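Local coordinates for death on curing protein (PDB 3DD7), which is the toxin of the phage P1 Phd/Doc toxin-antitoxin pair, a Fic/Doc-family protein that probably blocks translation and is inhibited by its partner Phd, at residues 49-57 with 115-123. The protein carries 2 engineered substitutions. Sequence-based numbering, arbitrary orientation. Where two conformers were deposited one is given.
Sequences TDLFEVSAT and ADTLRRLYG
R119 sends its chain out opposite the backbone N and then bends at chi3 (-69°), which brings the guanidinium to D50, whose own CG stands beside its carbonyl carbon at the start of helix 51-65. R119 NH2 sits 3.0 Å from D50 OD1, a weak hydrogen bond. It also donates to D50 OD2, meeting it from above the carboxylate plane; carboxylate and guanidinium planes stand 76° apart, not flat against each other as in a bidentate pair. D50 OD1 also accepts from the backbone: E53 N donates from 3.1 Å and F52 N weakly, making D50 the N-cap of the helix. Aspartate suits the place because one short carboxylate can cap a helix and take a cation. R119 NH1 pairs with D116 OD1 at 3.2 Å.

F52 points at helix 111-122, and its flat ring lies over the backbone of R119, with R119 CA 3.8 Å from the F52 centroid in a CH-pi contact. Arginine is long enough to run its CB and CG along this ring and still reach D50. L118 CB lies by F52 CD1, Y122 CB by CE1, and F52 CZ is 3.5 Å from G123 CA. Farther along, A115 is small enough for its CB to sit 3.4 Å from F52 O and to meet A56 CB, where segments 51-57 and 115-122 cross at 124°.

The contact thus fastens the last helix of the all-helical Doc fold to helix 51-65 by an apolar seam bordered by a charged network, in which R119 probably favours the ionised, helix-capping form of D50 and offsets its charge.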
loop_
_atom_site.group_PDB
_atom_site.type_symbol
_atom_site.label_atom_id
_atom_site.label_comp_id
_atom_site.label_asym_id
_atom_site.label_seq_id
_atom_site.Cartn_x
_atom_site.Cartn_y
_atom_site.Cartn_z
ATOM N N THR A 49 -14.277 -2.477 -9.998
ATOM C CA THR A 49 -14.002 -1.231 -10.706
ATOM C C THR A 49 -13.870 -0.060 -9.733
ATOM O O THR A 49 -13.450 1.035 -10.109
ATOM C CB THR A 49 -15.090 -0.914 -11.766
ATOM O OG1 THR A 49 -16.377 -0.859 -11.135
ATOM C CG2 THR A 49 -15.111 -1.974 -12.859
ATOM N N ASP A 50 -14.251 -0.293 -8.484
ATOM C CA ASP A 50 -14.184 0.748 -7.477
ATOM C C ASP A 50 -12.745 0.958 -7.025
ATOM O O ASP A 50 -12.142 0.052 -6.451
ATOM C CB ASP A 50 -15.061 0.372 -6.287
ATOM C CG ASP A 50 -15.177 1.495 -5.289
ATOM O OD1 ASP A 50 -14.163 1.835 -4.665
ATOM O OD2 ASP A 50 -16.285 2.054 -5.133
ATOM N N LEU A 51 -12.214 2.159 -7.271
ATOM C CA LEU A 51 -10.806 2.450 -7.005
ATOM C C LEU A 51 -10.474 2.265 -5.537
ATOM O O LEU A 51 -9.390 1.796 -5.204
ATOM C CB LEU A 51 -10.450 3.865 -7.451
ATOM C CG LEU A 51 -10.361 4.042 -8.968
ATOM C CD1 LEU A 51 -9.971 5.495 -9.248
ATOM C CD2 LEU A 51 -9.346 3.071 -9.598
ATOM N N PHE A 52 -11.419 2.590 -4.663
ATOM C CA PHE A 52 -11.148 2.473 -3.224
ATOM C C PHE A 52 -11.088 1.031 -2.746
ATOM O O PHE A 52 -10.266 0.710 -1.869
ATOM C CB PHE A 52 -12.113 3.333 -2.423
ATOM C CG PHE A 52 -11.955 4.784 -2.736
ATOM C CD1 PHE A 52 -10.821 5.473 -2.293
ATOM C CD2 PHE A 52 -12.863 5.444 -3.556
ATOM C CE1 PHE A 52 -10.631 6.809 -2.620
ATOM C CE2 PHE A 52 -12.673 6.789 -3.883
ATOM C CZ PHE A 52 -11.567 7.472 -3.414
ATOM N N GLU A 53 -11.928 0.174 -3.330
ATOM C CA GLU A 53 -11.852 -1.265 -3.041
ATOM C C GLU A 53 -10.519 -1.833 -3.515
ATOM O O GLU A 53 -9.865 -2.572 -2.790
ATOM C CB GLU A 53 -13.009 -2.081 -3.645
ATOM C CG GLU A 53 -13.586 -3.070 -2.584
ATOM C CD GLU A 53 -13.673 -4.550 -2.984
ATOM O OE1 GLU A 53 -13.069 -5.383 -2.258
ATOM O OE2 GLU A 53 -14.379 -4.905 -3.961
ATOM N N VAL A 54 -10.113 -1.466 -4.730
ATOM C CA VAL A 54 -8.828 -1.914 -5.272
ATOM C C VAL A 54 -7.660 -1.406 -4.418
ATOM O O VAL A 54 -6.812 -2.198 -4.027
ATOM C CB VAL A 54 -8.653 -1.567 -6.764
ATOM C CG1 VAL A 54 -7.377 -2.209 -7.314
ATOM C CG2 VAL A 54 -9.872 -2.074 -7.570
ATOM N N SER A 55 -7.632 -0.104 -4.111
ATOM C CA SER A 55 -6.592 0.447 -3.235
ATOM C C SER A 55 -6.531 -0.313 -1.917
ATOM O O SER A 55 -5.447 -0.661 -1.438
ATOM C CB SER A 55 -6.819 1.937 -2.963
ATOM O OG SER A 55 -5.825 2.454 -2.093
ATOM N N ALA A 56 -7.695 -0.575 -1.338
ATOM C CA ALA A 56 -7.772 -1.332 -0.083
ATOM C C ALA A 56 -7.178 -2.748 -0.217
ATOM O O ALA A 56 -6.550 -3.242 0.726
ATOM C CB ALA A 56 -9.205 -1.405 0.407
ATOM N N THR A 57 -7.406 -3.390 -1.364
ATOM C CA THR A 57 -6.930 -4.757 -1.606
ATOM C C THR A 57 -5.398 -4.748 -1.635
ATOM O O THR A 57 -4.755 -5.594 -0.993
ATOM C CB THR A 57 -7.533 -5.358 -2.910
ATOM O OG1 THR A 57 -8.954 -5.195 -2.902
ATOM C CG2 THR A 57 -7.244 -6.846 -3.020
ATOM N N ALA A 115 -11.424 0.129 2.548
ATOM C CA ALA A 115 -11.963 0.877 1.410
ATOM C C ALA A 115 -12.924 1.967 1.875
ATOM O O ALA A 115 -12.903 3.080 1.338
ATOM C CB ALA A 115 -12.631 -0.048 0.397
ATOM N N ASP A 116 -13.743 1.656 2.883
ATOM C CA ASP A 116 -14.711 2.626 3.395
ATOM C C ASP A 116 -13.991 3.852 3.939
ATOM O O ASP A 116 -14.425 4.987 3.731
ATOM C CB ASP A 116 -15.596 2.007 4.488
ATOM C CG ASP A 116 -16.694 1.115 3.932
ATOM O OD1 ASP A 116 -17.092 1.296 2.766
ATOM O OD2 ASP A 116 -17.179 0.232 4.680
ATOM N N THR A 117 -12.878 3.618 4.618
ATOM C CA THR A 117 -12.109 4.710 5.201
ATOM C C THR A 117 -11.409 5.527 4.114
ATOM O O THR A 117 -11.441 6.761 4.137
ATOM C CB THR A 117 -11.109 4.197 6.246
ATOM O OG1 THR A 117 -11.841 3.498 7.266
ATOM C CG2 THR A 117 -10.342 5.350 6.876
ATOM N N LEU A 118 -10.764 4.843 3.178
ATOM C CA LEU A 118 -10.093 5.540 2.071
ATOM C C LEU A 118 -11.103 6.376 1.278
ATOM O O LEU A 118 -10.792 7.497 0.856
ATOM C CB LEU A 118 -9.391 4.542 1.141
ATOM C CG LEU A 118 -8.231 3.745 1.751
ATOM C CD1 LEU A 118 -7.620 2.808 0.687
ATOM C CD2 LEU A 118 -7.205 4.650 2.349
ATOM N N ARG A 119 -12.302 5.831 1.069
ATOM C CA ARG A 119 -13.337 6.545 0.318
ATOM C C ARG A 119 -13.778 7.809 1.071
ATOM O O ARG A 119 -13.998 8.861 0.460
ATOM C CB ARG A 119 -14.534 5.626 0.036
ATOM C CG ARG A 119 -15.584 6.208 -0.922
ATOM C CD ARG A 119 -16.736 5.215 -1.131
ATOM N NE ARG A 119 -16.303 4.045 -1.896
ATOM C CZ ARG A 119 -16.106 2.838 -1.375
ATOM N NH1 ARG A 119 -16.299 2.624 -0.078
ATOM N NH2 ARG A 119 -15.708 1.844 -2.142
ATOM N N ARG A 120 -13.920 7.707 2.394
ATOM C CA ARG A 120 -14.249 8.894 3.184
ATOM C C ARG A 120 -13.153 9.938 3.058
ATOM O O ARG A 120 -13.438 11.111 2.829
ATOM C CB ARG A 120 -14.492 8.562 4.654
ATOM C CG ARG A 120 -14.497 9.779 5.575
ATOM C CD ARG A 120 -14.995 9.430 6.958
ATOM N NE ARG A 120 -14.160 8.448 7.651
ATOM C CZ ARG A 120 -13.043 8.762 8.317
ATOM N NH1 ARG A 120 -12.609 10.019 8.352
ATOM N NH2 ARG A 120 -12.352 7.817 8.951
ATOM N N LEU A 121 -11.902 9.505 3.216
ATOM C CA LEU A 121 -10.773 10.429 3.194
ATOM C C LEU A 121 -10.601 11.102 1.840
ATOM O O LEU A 121 -10.450 12.327 1.779
ATOM C CB LEU A 121 -9.475 9.726 3.615
ATOM C CG LEU A 121 -9.381 9.361 5.105
ATOM C CD1 LEU A 121 -8.163 8.501 5.362
ATOM C CD2 LEU A 121 -9.350 10.631 5.993
ATOM N N TYR A 122 -10.646 10.310 0.769
ATOM C CA TYR A 122 -10.198 10.773 -0.558
ATOM C C TYR A 122 -11.234 10.840 -1.675
ATOM O O TYR A 122 -10.931 11.379 -2.730
ATOM C CB TYR A 122 -8.991 9.950 -1.049
ATOM C CG TYR A 122 -7.910 9.879 -0.019
ATOM C CD1 TYR A 122 -7.248 11.035 0.379
ATOM C CD2 TYR A 122 -7.569 8.672 0.587
ATOM C CE1 TYR A 122 -6.264 11.005 1.377
ATOM C CE2 TYR A 122 -6.586 8.626 1.585
ATOM C CZ TYR A 122 -5.936 9.797 1.965
ATOM O OH TYR A 122 -4.972 9.767 2.939
ATOM N N GLY A 123 -12.435 10.314 -1.456
ATOM C CA GLY A 123 -13.456 10.261 -2.517
ATOM C C GLY A 123 -14.227 11.563 -2.740
ATOM O O GLY A 123 -14.107 12.512 -1.953
#